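Local atomic coordinates of putative protease (Parabacteroides distasonis ATCC 8503, PDB entry 3KD4), a protein that is of unknown function but is probably an exported protease. Residues I147-G152 / A205-S210; E425-T430 / H492-P497; R457-T460 / T465-V468. All coordinates share one frame; numbering follows the deposited sequence. Where two conformers were deposited one is given.

Contact 1 (I147-G152 / A205-S210); sequences ISVPEG and ASTYPS. With PO4 (phosphate ion), chain D.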
ATOM      1  N   ILE A 147      -5.482  22.930 -11.866  1.00 14.34           N
ATOM      2  CA  ILE A 147      -5.969  22.000 -12.919  1.00 14.29           C
ATOM      3  C   ILE A 147      -6.630  22.822 -14.011  1.00 14.21           C
ATOM      4  O   ILE A 147      -7.421  23.693 -13.686  1.00 15.13           O
ATOM      5  CB  ILE A 147      -6.991  21.014 -12.365  1.00 15.33           C
ATOM      6  CG1 ILE A 147      -6.388  20.155 -11.242  1.00 16.53           C
ATOM      7  CG2 ILE A 147      -7.557  20.081 -13.500  1.00 13.85           C
ATOM      8  CD1 ILE A 147      -7.520  19.419 -10.369  1.00 17.20           C
ATOM      9  N   SER A 148      -6.258  22.612 -15.275  1.00 14.33           N
ATOM     10  CA  SER A 148      -6.862  23.331 -16.408  1.00 14.60           C
ATOM     11  C   SER A 148      -7.358  22.335 -17.403  1.00 14.13           C
ATOM     12  O   SER A 148      -6.616  21.418 -17.756  1.00 15.55           O
ATOM     13  CB  SER A 148      -5.844  24.226 -17.101  1.00 14.64           C
ATOM     14  OG  SER A 148      -5.287  25.110 -16.179  1.00 14.85           O
ATOM     15  N   VAL A 149      -8.599  22.517 -17.843  1.00 13.85           N
ATOM     16  CA  VAL A 149      -9.241  21.656 -18.839  1.00 13.21           C
ATOM     17  C   VAL A 149     -10.048  22.561 -19.794  1.00 14.30           C
ATOM     18  O   VAL A 149     -10.352  23.721 -19.459  1.00 13.11           O
ATOM     19  CB  VAL A 149     -10.149  20.562 -18.207  1.00 13.78           C
ATOM     20  CG1 VAL A 149      -9.422  19.808 -17.071  1.00 13.30           C
ATOM     21  CG2 VAL A 149     -11.467  21.152 -17.695  1.00 11.69           C
ATOM     22  N   PRO A 150     -10.402  22.038 -20.974  1.00 14.89           N
ATOM     23  CA  PRO A 150     -11.225  22.820 -21.896  1.00 16.56           C
ATOM     24  C   PRO A 150     -12.617  23.083 -21.331  1.00 17.11           C
ATOM     25  O   PRO A 150     -13.185  22.230 -20.690  1.00 16.11           O
ATOM     26  CB  PRO A 150     -11.309  21.943 -23.167  1.00 16.38           C
ATOM     27  CG  PRO A 150     -10.194  20.970 -23.044  1.00 17.04           C
ATOM     28  CD  PRO A 150     -10.047  20.738 -21.529  1.00 15.79           C
ATOM     29  N   GLU A 151     -13.123  24.291 -21.544  1.00 19.34           N
ATOM     30  CA  GLU A 151     -14.503  24.568 -21.207  1.00 22.03           C
ATOM     31  C   GLU A 151     -15.366  23.513 -21.845  1.00 21.88           C
ATOM     32  O   GLU A 151     -15.138  23.103 -22.987  1.00 21.06           O
ATOM     33  CB  GLU A 151     -14.932  25.974 -21.639  1.00 22.50           C
ATOM     34  CG  GLU A 151     -14.349  26.941 -20.651  1.00 28.67           C
ATOM     35  CD  GLU A 151     -14.676  28.385 -20.882  1.00 36.06           C
ATOM     36  OE1 GLU A 151     -15.223  28.748 -21.968  1.00 40.28           O
ATOM     37  OE2 GLU A 151     -14.348  29.158 -19.943  1.00 41.17           O
ATOM     38  N   GLY A 152     -16.309  23.037 -21.072  1.00 22.68           N
ATOM     39  CA  GLY A 152     -17.199  22.003 -21.550  1.00 23.48           C
ATOM     40  C   GLY A 152     -16.785  20.594 -21.184  1.00 23.38           C
ATOM     41  O   GLY A 152     -17.587  19.655 -21.382  1.00 24.72           O
ATOM     42  N   ALA A 205      -8.919  14.342  -8.581  1.00 16.43           N
ATOM     43  CA  ALA A 205      -9.662  14.984  -9.657  1.00 15.76           C
ATOM     44  C   ALA A 205      -9.726  14.083 -10.864  1.00 15.67           C
ATOM     45  O   ALA A 205      -8.826  13.237 -11.112  1.00 15.21           O
ATOM     46  CB  ALA A 205      -9.035  16.380 -10.045  1.00 14.83           C
ATOM     47  N   SER A 206     -10.776  14.300 -11.653  1.00 15.44           N
ATOM     48  CA  SER A 206     -11.059  13.473 -12.812  1.00 14.72           C
ATOM     49  C   SER A 206     -11.872  14.217 -13.845  1.00 14.03           C
ATOM     50  O   SER A 206     -12.788  14.961 -13.489  1.00 14.98           O
ATOM     51  CB  SER A 206     -11.853  12.236 -12.358  1.00 15.46           C
ATOM     52  OG  SER A 206     -12.310  11.457 -13.435  1.00 14.18           O
ATOM     53  N   THR A 207     -11.569  13.968 -15.121  1.00 14.01           N
ATOM     54  CA  THR A 207     -12.398  14.427 -16.217  1.00 13.44           C
ATOM     55  C   THR A 207     -13.214  13.313 -16.848  1.00 14.99           C
ATOM     56  O   THR A 207     -13.864  13.540 -17.868  1.00 14.64           O
ATOM     57  CB  THR A 207     -11.589  15.193 -17.301  1.00 14.08           C
ATOM     58  OG1 THR A 207     -10.668  14.325 -17.935  1.00 12.50           O
ATOM     59  CG2 THR A 207     -10.859  16.457 -16.706  1.00 11.67           C
ATOM     60  N   TYR A 208     -13.225  12.108 -16.262  1.00 14.88           N
ATOM     61  CA  TYR A 208     -14.212  11.137 -16.707  1.00 14.73           C
ATOM     62  C   TYR A 208     -15.630  11.681 -16.346  1.00 15.89           C
ATOM     63  O   TYR A 208     -15.773  12.491 -15.458  1.00 15.36           O
ATOM     64  CB  TYR A 208     -14.023   9.809 -15.994  1.00 14.75           C
ATOM     65  CG  TYR A 208     -12.816   8.986 -16.418  1.00 14.39           C
ATOM     66  CD1 TYR A 208     -12.836   8.246 -17.572  1.00 15.89           C
ATOM     67  CD2 TYR A 208     -11.677   8.915 -15.607  1.00 14.58           C
ATOM     68  CE1 TYR A 208     -11.747   7.445 -17.931  1.00 15.71           C
ATOM     69  CE2 TYR A 208     -10.630   8.153 -15.954  1.00 15.71           C
ATOM     70  CZ  TYR A 208     -10.682   7.395 -17.098  1.00 14.17           C
ATOM     71  OH  TYR A 208      -9.618   6.645 -17.422  1.00 17.30           O
ATOM     72  N   PRO A 209     -16.680  11.198 -17.012  1.00 15.33           N
ATOM     73  CA  PRO A 209     -18.021  11.681 -16.737  1.00 16.48           C
ATOM     74  C   PRO A 209     -18.472  11.372 -15.311  1.00 16.32           C
ATOM     75  O   PRO A 209     -19.303  12.107 -14.746  1.00 17.39           O
ATOM     76  CB  PRO A 209     -18.879  10.908 -17.729  1.00 16.79           C
ATOM     77  CG  PRO A 209     -17.912  10.522 -18.851  1.00 16.67           C
ATOM     78  CD  PRO A 209     -16.625  10.292 -18.161  1.00 16.14           C
ATOM     79  N   SER A 210     -17.949  10.280 -14.773  1.00 15.59           N
ATOM     80  CA  SER A 210     -18.237   9.823 -13.418  1.00 14.60           C
ATOM     81  C   SER A 210     -17.235   8.747 -13.032  1.00 14.19           C
ATOM     82  O   SER A 210     -16.576   8.148 -13.888  1.00 13.78           O
ATOM     83  CB  SER A 210     -19.650   9.230 -13.366  1.00 15.28           C
ATOM     84  OG  SER A 210     -19.729   7.981 -14.046  1.00 14.59           O
TER
HETATM   85  P   PO4 D   3     -17.904  24.777 -18.330  0.50 45.19           P
HETATM   86  O1  PO4 D   3     -16.912  25.808 -18.810  0.50 44.58           O
HETATM   87  O2  PO4 D   3     -17.291  23.414 -18.562  0.50 42.53           O
HETATM   88  O3  PO4 D   3     -18.170  24.980 -16.858  0.50 43.57           O
HETATM   89  O4  PO4 D   3     -19.191  24.924 -19.098  0.50 43.87           O

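Contact 2 (E425-T430 / H492-P497); sequences EEVTYT and HEWTNP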
ATOM      1  N   GLU A 425      -5.441 -15.551  17.974  1.00 21.82           N
ATOM      2  CA  GLU A 425      -4.390 -16.570  17.963  1.00 22.47           C
ATOM      3  C   GLU A 425      -4.440 -17.459  19.194  1.00 22.33           C
ATOM      4  O   GLU A 425      -4.712 -16.988  20.299  1.00 21.03           O
ATOM      5  CB  GLU A 425      -3.003 -15.945  17.869  1.00 22.67           C
ATOM      6  CG  GLU A 425      -2.912 -14.772  16.963  1.00 22.33           C
ATOM      7  CD  GLU A 425      -1.501 -14.375  16.625  1.00 25.52           C
ATOM      8  OE1 GLU A 425      -0.529 -15.019  17.100  1.00 26.46           O
ATOM      9  OE2 GLU A 425      -1.372 -13.393  15.858  1.00 27.61           O
ATOM     10  N   GLU A 426      -4.173 -18.741  18.983  1.00 22.62           N
ATOM     11  CA  GLU A 426      -3.997 -19.678  20.074  1.00 23.88           C
ATOM     12  C   GLU A 426      -2.747 -20.496  19.827  1.00 24.06           C
ATOM     13  O   GLU A 426      -2.603 -21.095  18.750  1.00 23.88           O
ATOM     14  CB  GLU A 426      -5.190 -20.594  20.196  1.00 24.26           C
ATOM     15  CG  GLU A 426      -4.980 -21.680  21.233  1.00 28.89           C
ATOM     16  CD  GLU A 426      -6.101 -22.689  21.229  1.00 35.28           C
ATOM     17  OE1 GLU A 426      -6.292 -23.362  20.186  1.00 39.90           O
ATOM     18  OE2 GLU A 426      -6.800 -22.787  22.253  1.00 38.92           O
ATOM     19  N   VAL A 427      -1.841 -20.513  20.811  1.00 23.09           N
ATOM     20  CA  VAL A 427      -0.628 -21.307  20.706  1.00 23.17           C
ATOM     21  C   VAL A 427      -0.578 -22.248  21.913  1.00 23.26           C
ATOM     22  O   VAL A 427      -0.637 -21.789  23.062  1.00 22.48           O
ATOM     23  CB  VAL A 427       0.653 -20.438  20.659  1.00 22.87           C
ATOM     24  CG1 VAL A 427       1.904 -21.340  20.462  1.00 22.87           C
ATOM     25  CG2 VAL A 427       0.545 -19.390  19.540  1.00 22.67           C
ATOM     26  N   THR A 428      -0.473 -23.549  21.639  1.00 23.36           N
ATOM     27  CA  THR A 428      -0.433 -24.572  22.674  1.00 23.96           C
ATOM     28  C   THR A 428       0.941 -25.206  22.743  1.00 24.07           C
ATOM     29  O   THR A 428       1.402 -25.791  21.768  1.00 24.39           O
ATOM     30  CB  THR A 428      -1.461 -25.644  22.403  1.00 23.36           C
ATOM     31  OG1 THR A 428      -2.754 -25.046  22.447  1.00 24.45           O
ATOM     32  CG2 THR A 428      -1.385 -26.778  23.459  1.00 24.72           C
ATOM     33  N   TYR A 429       1.596 -25.095  23.900  1.00 23.91           N
ATOM     34  CA  TYR A 429       2.923 -25.677  24.079  1.00 23.29           C
ATOM     35  C   TYR A 429       2.770 -26.940  24.918  1.00 23.94           C
ATOM     36  O   TYR A 429       2.069 -26.930  25.915  1.00 24.26           O
ATOM     37  CB  TYR A 429       3.869 -24.718  24.798  1.00 23.41           C
ATOM     38  CG  TYR A 429       4.145 -23.430  24.082  1.00 21.61           C
ATOM     39  CD1 TYR A 429       3.331 -22.314  24.267  1.00 22.82           C
ATOM     40  CD2 TYR A 429       5.206 -23.322  23.214  1.00 21.62           C
ATOM     41  CE1 TYR A 429       3.577 -21.129  23.590  1.00 21.77           C
ATOM     42  CE2 TYR A 429       5.466 -22.144  22.532  1.00 21.99           C
ATOM     43  CZ  TYR A 429       4.651 -21.046  22.729  1.00 22.17           C
ATOM     44  OH  TYR A 429       4.918 -19.882  22.048  1.00 24.76           O
ATOM     45  N   THR A 430       3.391 -28.036  24.499  1.00 24.11           N
ATOM     46  CA  THR A 430       3.441 -29.210  25.347  1.00 24.69           C
ATOM     47  C   THR A 430       4.892 -29.343  25.796  1.00 25.11           C
ATOM     48  O   THR A 430       5.809 -29.511  24.974  1.00 24.97           O
ATOM     49  CB  THR A 430       2.930 -30.484  24.659  1.00 24.80           C
ATOM     50  OG1 THR A 430       1.561 -30.294  24.278  1.00 24.70           O
ATOM     51  CG2 THR A 430       3.008 -31.678  25.617  1.00 22.99           C
ATOM     52  N   HIS A 492       1.842  -5.865  23.963  1.00 23.51           N
ATOM     53  CA  HIS A 492       3.015  -6.084  24.790  1.00 24.90           C
ATOM     54  C   HIS A 492       2.900  -7.369  25.659  1.00 24.24           C
ATOM     55  O   HIS A 492       3.868  -8.097  25.832  1.00 23.91           O
ATOM     56  CB  HIS A 492       3.240  -4.836  25.643  1.00 25.15           C
ATOM     57  CG  HIS A 492       4.323  -4.979  26.656  1.00 29.91           C
ATOM     58  ND1 HIS A 492       5.658  -5.030  26.309  1.00 36.33           N
ATOM     59  CD2 HIS A 492       4.279  -5.039  28.008  1.00 33.09           C
ATOM     60  CE1 HIS A 492       6.386  -5.160  27.404  1.00 35.75           C
ATOM     61  NE2 HIS A 492       5.575  -5.155  28.450  1.00 35.89           N
ATOM     62  N   GLU A 493       1.714  -7.647  26.190  1.00 24.39           N
ATOM     63  CA  GLU A 493       1.532  -8.875  26.983  1.00 24.48           C
ATOM     64  C   GLU A 493       1.839 -10.085  26.117  1.00 23.66           C
ATOM     65  O   GLU A 493       2.471 -11.048  26.578  1.00 24.40           O
ATOM     66  CB  GLU A 493       0.127  -8.973  27.577  1.00 24.70           C
ATOM     67  CG  GLU A 493      -0.030 -10.168  28.555  1.00 27.46           C
ATOM     68  CD  GLU A 493      -0.298  -9.741  29.991  1.00 29.45           C
ATOM     69  OE1 GLU A 493       0.137  -8.658  30.396  1.00 30.72           O
ATOM     70  OE2 GLU A 493      -0.971 -10.509  30.701  1.00 33.39           O
ATOM     71  N   TRP A 494       1.451 -10.012  24.846  1.00 22.79           N
ATOM     72  CA  TRP A 494       1.728 -11.090  23.908  1.00 22.13           C
ATOM     73  C   TRP A 494       3.213 -11.239  23.574  1.00 21.38           C
ATOM     74  O   TRP A 494       3.730 -12.357  23.583  1.00 21.68           O
ATOM     75  CB  TRP A 494       0.922 -10.926  22.609  1.00 21.78           C
ATOM     76  CG  TRP A 494       1.105 -12.078  21.710  1.00 20.43           C
ATOM     77  CD1 TRP A 494       1.904 -12.142  20.630  1.00 20.48           C
ATOM     78  CD2 TRP A 494       0.489 -13.361  21.836  1.00 19.33           C
ATOM     79  NE1 TRP A 494       1.853 -13.403  20.063  1.00 22.95           N
ATOM     80  CE2 TRP A 494       0.966 -14.163  20.777  1.00 21.00           C
ATOM     81  CE3 TRP A 494      -0.426 -13.907  22.730  1.00 19.49           C
ATOM     82  CZ2 TRP A 494       0.551 -15.488  20.590  1.00 19.45           C
ATOM     83  CZ3 TRP A 494      -0.855 -15.231  22.544  1.00 17.95           C
ATOM     84  CH2 TRP A 494      -0.371 -16.000  21.477  1.00 19.34           C
ATOM     85  N   THR A 495       3.885 -10.130  23.274  1.00 21.02           N
ATOM     86  CA  THR A 495       5.233 -10.190  22.698  1.00 21.45           C
ATOM     87  C   THR A 495       6.343 -10.223  23.754  1.00 21.68           C
ATOM     88  O   THR A 495       7.426 -10.688  23.464  1.00 22.02           O
ATOM     89  CB  THR A 495       5.525  -9.015  21.748  1.00 21.41           C
ATOM     90  OG1 THR A 495       5.394  -7.772  22.464  1.00 21.96           O
ATOM     91  CG2 THR A 495       4.544  -9.024  20.527  1.00 18.78           C
ATOM     92  N   ASN A 496       6.088  -9.706  24.951  1.00 22.25           N
ATOM     93  CA  ASN A 496       7.138  -9.633  26.009  1.00 22.78           C
ATOM     94  C   ASN A 496       7.697 -11.031  26.280  1.00 22.56           C
ATOM     95  O   ASN A 496       6.959 -11.911  26.714  1.00 21.82           O
ATOM     96  CB  ASN A 496       6.534  -9.067  27.284  1.00 23.41           C
ATOM     97  CG  ASN A 496       7.546  -8.851  28.379  1.00 26.11           C
ATOM     98  OD1 ASN A 496       8.543  -8.193  28.167  1.00 29.48           O
ATOM     99  ND2 ASN A 496       7.244  -9.340  29.600  1.00 28.69           N
ATOM    100  N   PRO A 497       8.983 -11.257  25.983  1.00 22.44           N
ATOM    101  CA  PRO A 497       9.586 -12.605  26.079  1.00 22.39           C
ATOM    102  C   PRO A 497       9.468 -13.244  27.457  1.00 21.76           C
ATOM    103  O   PRO A 497       9.321 -14.461  27.553  1.00 21.76           O
ATOM    104  CB  PRO A 497      11.074 -12.361  25.758  1.00 22.65           C
ATOM    105  CG  PRO A 497      11.124 -11.052  25.055  1.00 23.47           C
ATOM    106  CD  PRO A 497       9.951 -10.237  25.538  1.00 23.58           C
TER

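Contact 3 (R457-T460 / T465-V468); sequences RTIT and TIEV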
ATOM      1  N   ARG A 457      -2.956 -16.619  29.397  1.00 22.60           N
ATOM      2  CA  ARG A 457      -2.006 -17.709  29.496  1.00 22.71           C
ATOM      3  C   ARG A 457      -2.497 -18.665  30.580  1.00 23.29           C
ATOM      4  O   ARG A 457      -2.797 -18.243  31.709  1.00 21.76           O
ATOM      5  CB  ARG A 457      -0.624 -17.187  29.866  1.00 21.87           C
ATOM      6  CG  ARG A 457       0.422 -18.254  29.869  1.00 22.35           C
ATOM      7  CD  ARG A 457       1.742 -17.710  30.347  1.00 22.96           C
ATOM      8  NE  ARG A 457       1.820 -17.646  31.799  1.00 21.87           N
ATOM      9  CZ  ARG A 457       2.897 -17.264  32.480  1.00 23.31           C
ATOM     10  NH1 ARG A 457       3.996 -16.877  31.841  1.00 23.19           N
ATOM     11  NH2 ARG A 457       2.891 -17.292  33.812  1.00 22.26           N
ATOM     12  N   THR A 458      -2.605 -19.941  30.233  1.00 23.45           N
ATOM     13  CA  THR A 458      -2.933 -20.942  31.233  1.00 24.06           C
ATOM     14  C   THR A 458      -1.795 -21.939  31.249  1.00 24.55           C
ATOM     15  O   THR A 458      -1.197 -22.221  30.213  1.00 24.05           O
ATOM     16  CB  THR A 458      -4.227 -21.682  30.907  1.00 24.45           C
ATOM     17  OG1 THR A 458      -4.048 -22.343  29.661  1.00 26.02           O
ATOM     18  CG2 THR A 458      -5.383 -20.744  30.794  1.00 23.98           C
ATOM     19  N   ILE A 459      -1.489 -22.471  32.429  1.00 25.23           N
ATOM     20  CA  ILE A 459      -0.392 -23.425  32.587  1.00 25.74           C
ATOM     21  C   ILE A 459      -0.992 -24.588  33.377  1.00 28.14           C
ATOM     22  O   ILE A 459      -1.498 -24.388  34.503  1.00 27.78           O
ATOM     23  CB  ILE A 459       0.788 -22.833  33.347  1.00 25.57           C
ATOM     24  CG1 ILE A 459       1.395 -21.639  32.585  1.00 22.31           C
ATOM     25  CG2 ILE A 459       1.820 -23.924  33.615  1.00 23.61           C
ATOM     26  CD1 ILE A 459       2.522 -20.892  33.378  1.00 18.15           C
ATOM     27  N   THR A 460      -0.974 -25.772  32.771  1.00 29.05           N
ATOM     28  CA  THR A 460      -1.643 -26.924  33.350  0.50 30.29           C
ATOM     29  C   THR A 460      -0.763 -28.172  33.290  1.00 30.70           C
ATOM     30  O   THR A 460      -0.530 -28.742  32.224  1.00 30.07           O
ATOM     31  CB  THR A 460      -2.959 -27.207  32.644  0.50 30.50           C
ATOM     32  OG1 THR A 460      -2.691 -27.548  31.286  0.50 32.08           O
ATOM     33  CG2 THR A 460      -3.870 -25.988  32.690  0.50 29.72           C
ATOM     34  N   THR A 465       3.953 -33.984  31.603  1.00 32.60           N
ATOM     35  CA  THR A 465       4.031 -32.831  30.707  1.00 31.34           C
ATOM     36  C   THR A 465       3.360 -31.637  31.371  1.00 30.45           C
ATOM     37  O   THR A 465       2.565 -31.769  32.317  1.00 29.30           O
ATOM     38  CB  THR A 465       3.327 -33.053  29.352  1.00 31.29           C
ATOM     39  OG1 THR A 465       1.915 -33.155  29.575  1.00 30.28           O
ATOM     40  CG2 THR A 465       3.841 -34.310  28.637  1.00 31.60           C
ATOM     41  N   ILE A 466       3.673 -30.462  30.854  1.00 29.64           N
ATOM     42  CA  ILE A 466       2.955 -29.254  31.222  1.00 29.01           C
ATOM     43  C   ILE A 466       2.455 -28.627  29.926  1.00 28.40           C
ATOM     44  O   ILE A 466       3.223 -28.453  28.971  1.00 27.34           O
ATOM     45  CB  ILE A 466       3.854 -28.254  31.934  1.00 29.23           C
ATOM     46  CG1 ILE A 466       4.418 -28.879  33.213  1.00 29.52           C
ATOM     47  CG2 ILE A 466       3.093 -26.929  32.206  1.00 27.84           C
ATOM     48  CD1 ILE A 466       5.745 -28.214  33.638  1.00 29.35           C
ATOM     49  N   GLU A 467       1.161 -28.320  29.908  1.00 27.85           N
ATOM     50  CA  GLU A 467       0.551 -27.672  28.783  1.00 27.88           C
ATOM     51  C   GLU A 467       0.413 -26.190  29.035  1.00 26.41           C
ATOM     52  O   GLU A 467      -0.245 -25.780  29.990  1.00 25.91           O
ATOM     53  CB  GLU A 467      -0.831 -28.247  28.543  1.00 28.77           C
ATOM     54  CG  GLU A 467      -1.516 -27.610  27.350  1.00 32.65           C
ATOM     55  CD  GLU A 467      -3.003 -27.868  27.335  1.00 38.70           C
ATOM     56  OE1 GLU A 467      -3.676 -27.589  28.378  1.00 42.70           O
ATOM     57  OE2 GLU A 467      -3.496 -28.305  26.271  1.00 38.87           O
ATOM     58  N   VAL A 468       0.975 -25.384  28.144  1.00 25.52           N
ATOM     59  CA  VAL A 468       0.825 -23.949  28.256  1.00 24.35           C
ATOM     60  C   VAL A 468       0.002 -23.459  27.082  1.00 23.91           C
ATOM     61  O   VAL A 468       0.412 -23.667  25.947  1.00 24.53           O
ATOM     62  CB  VAL A 468       2.200 -23.257  28.257  1.00 24.60           C
ATOM     63  CG1 VAL A 468       2.023 -21.727  28.405  1.00 21.75           C
ATOM     64  CG2 VAL A 468       3.073 -23.819  29.364  1.00 23.54           C
TER
HETATM   65  O   HOH W   1      -2.927 -24.873  30.051  1.00 32.77           O

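Contact 1 (I147-G152 / A205-S210)
Ile147 and Ala205 make the tight end of this contact: CD1 of the isoleucine sits 3.4 Å from CB of the alanine, closer than two carbons usually pack. The isoleucine reaches that far because CG1 stands beside the backbone N (chi1 -60°) and the chain then runs on extended, so the terminal methyl alone bridges the gap. Two residues further on, Val149 and Thr207 meet tip to tip, CG1 against CG2 at 3.7 Å, a more relaxed fit. All four residues are buried, yet the backbones stay well apart, with 8.3 Å between the CA atoms of Val149 and Thr207, and no hydrogen bond crosses between the segments. Thr207 turns its methyl to the valine and keeps its hydroxyl for another partner: OG1 is hydrogen-bonded to the backbone N of Leu128. Between the two touching residues of 205-210, buried Ser206 points away from the contact and forms an ST turn, its OG accepting from Tyr208 N at 3.0 Å.

Past Val149 the chain runs out through Glu151 and Gly152 to the solvent side, where Gly152 N donates a 2.7 Å bond to O2 of a phosphate ion, probably from the crystallisation liquor, which Lys175 also binds. CG of Glu151 lies 3.4 Å from O1 of the same ion. The other segment surfaces at Pro209, and Ser210 then caps the start of helix 211-222 through a bond from Ala213 N to its OG.

The contact thus joins two sheets by apolar side chains: strand 140-150, lying between strands 6-17 and 174-184 in a mixed sheet, and the end of strand 202-206, the middle strand of a small antiparallel one, with the residue just past it. Leu17 of strand 6-17 touches both Val149 and Thr207, while Ile130 of strand 129-133 packs on Ile147.

Contact 2 (E425-T430 / H492-P497)
Strand 425-430 and the last turn of helix 481-495 come no nearer than 10.1 Å between the CA atoms of Glu425 and Trp494, so side chains alone make the contact. This is a helix packed over the face of a beta sheet, and the indole of Trp494 spans the space between them. With CG anti to the backbone N (chi1 -175°), the ring is carried out from the helix and its six-membered half reaches the side chains of Glu425 and Val427. The helix ends just past the tryptophan: Asn496 is the first residue to leave helical backbone angles, although its N still closes a 2.9 Å bond to His492 O.

Glu425 approaches the ring at a slant: OE1 lies 3.7 Å from CZ2 of Trp494, and the carboxylate plane is turned 74° from that of the ring. Both acidic and aromatic side chains are buried, but their polar ends have partners in the nearby loop, where Ile401 N donates to Glu425 OE2 and Asp402 OD2 accepts from Trp494 NE1. That pair of bonds probably fixes the rotation of each group. From the adjoining strand 465-474, Arg470 forms a cation-pi contact with the indole and gives an NH2 bond to Trp494 O, while Ile472 touches both Glu425 and Trp494. Were Trp494 replaced by an alanine, a gap would probably open between helix and sheet, Val427 would be stripped of its aromatic neighbour and Asp402 left without its indole N-H.

Val427 makes the apolar half of the contact. It comes up to the ring edge, near its plane, and its CG2 is 4.0 Å from CH2 of Trp494.

Contact 3 (R457-T460 / T465-V468)
Thr460 and Glu467 form the hydrogen-bonded pair of an antiparallel beta hairpin, made of strands 453-462 and 465-474. Thr460 N donates to Glu467 O at 2.9 Å, and Glu467 N returns a bond of the same length to Thr460 O, nearly straight at 173° although the donor stands well above the carbonyl plane. Their side chains lie side by side: Glu467 CG is anti to the backbone N (chi1 -179°) and the chain runs on extended, which sets OE1 3.1 Å from Thr460 OG1. A water binds on this polar face, donating to Glu467 O at 2.8 Å and accepting from Thr458 OG1, also at 2.8 Å. It accepts from Thr460 OG1 at 3.0 Å too, less certainly, since Thr460 was modelled in two conformers.

Next along, Ile459 and Val468 are the non-hydrogen-bonded pair. Here the chains draw closer, and Val468 CA makes a CA-H...O contact of 3.3 Å with Thr458 O. On their face the contact is apolar: CG2 of Ile459 meets CG2 of Ile466 at 3.6 Å, the two side chains crossing at a slant.

Farther out, Glu467 has a long, weak ion pair with Arg462 near the turn. Leu502 of strand 501-505 touches Ile459 and Val468, and Phe504 touches Ile466. Arg457 CG packs 4.1 Å from Val468 CG1, while its NH1 bonds to Asn499 O.

How the contacts relate
Contacts 2 and 3 belong to one unit, with centres 12 Å apart. Strand 465-474 lies between strands 423-433 and 453-462 in the same sheet, so contact 3 continues directly into the strand of contact 2: Tyr429 N is 2.8 Å from Val468 O, a probable hydrogen bond. Along the chain, too, the hairpin falls between the two segments of contact 2. Contact 1 is remote, on the far side of the chain's centre from the other two, its centre about 54 Å from that of contact 2 and about 65 Å from that of contact 3. The phosphate belongs to contact 1 alone and gives no evidence of an active site, whose position is not known.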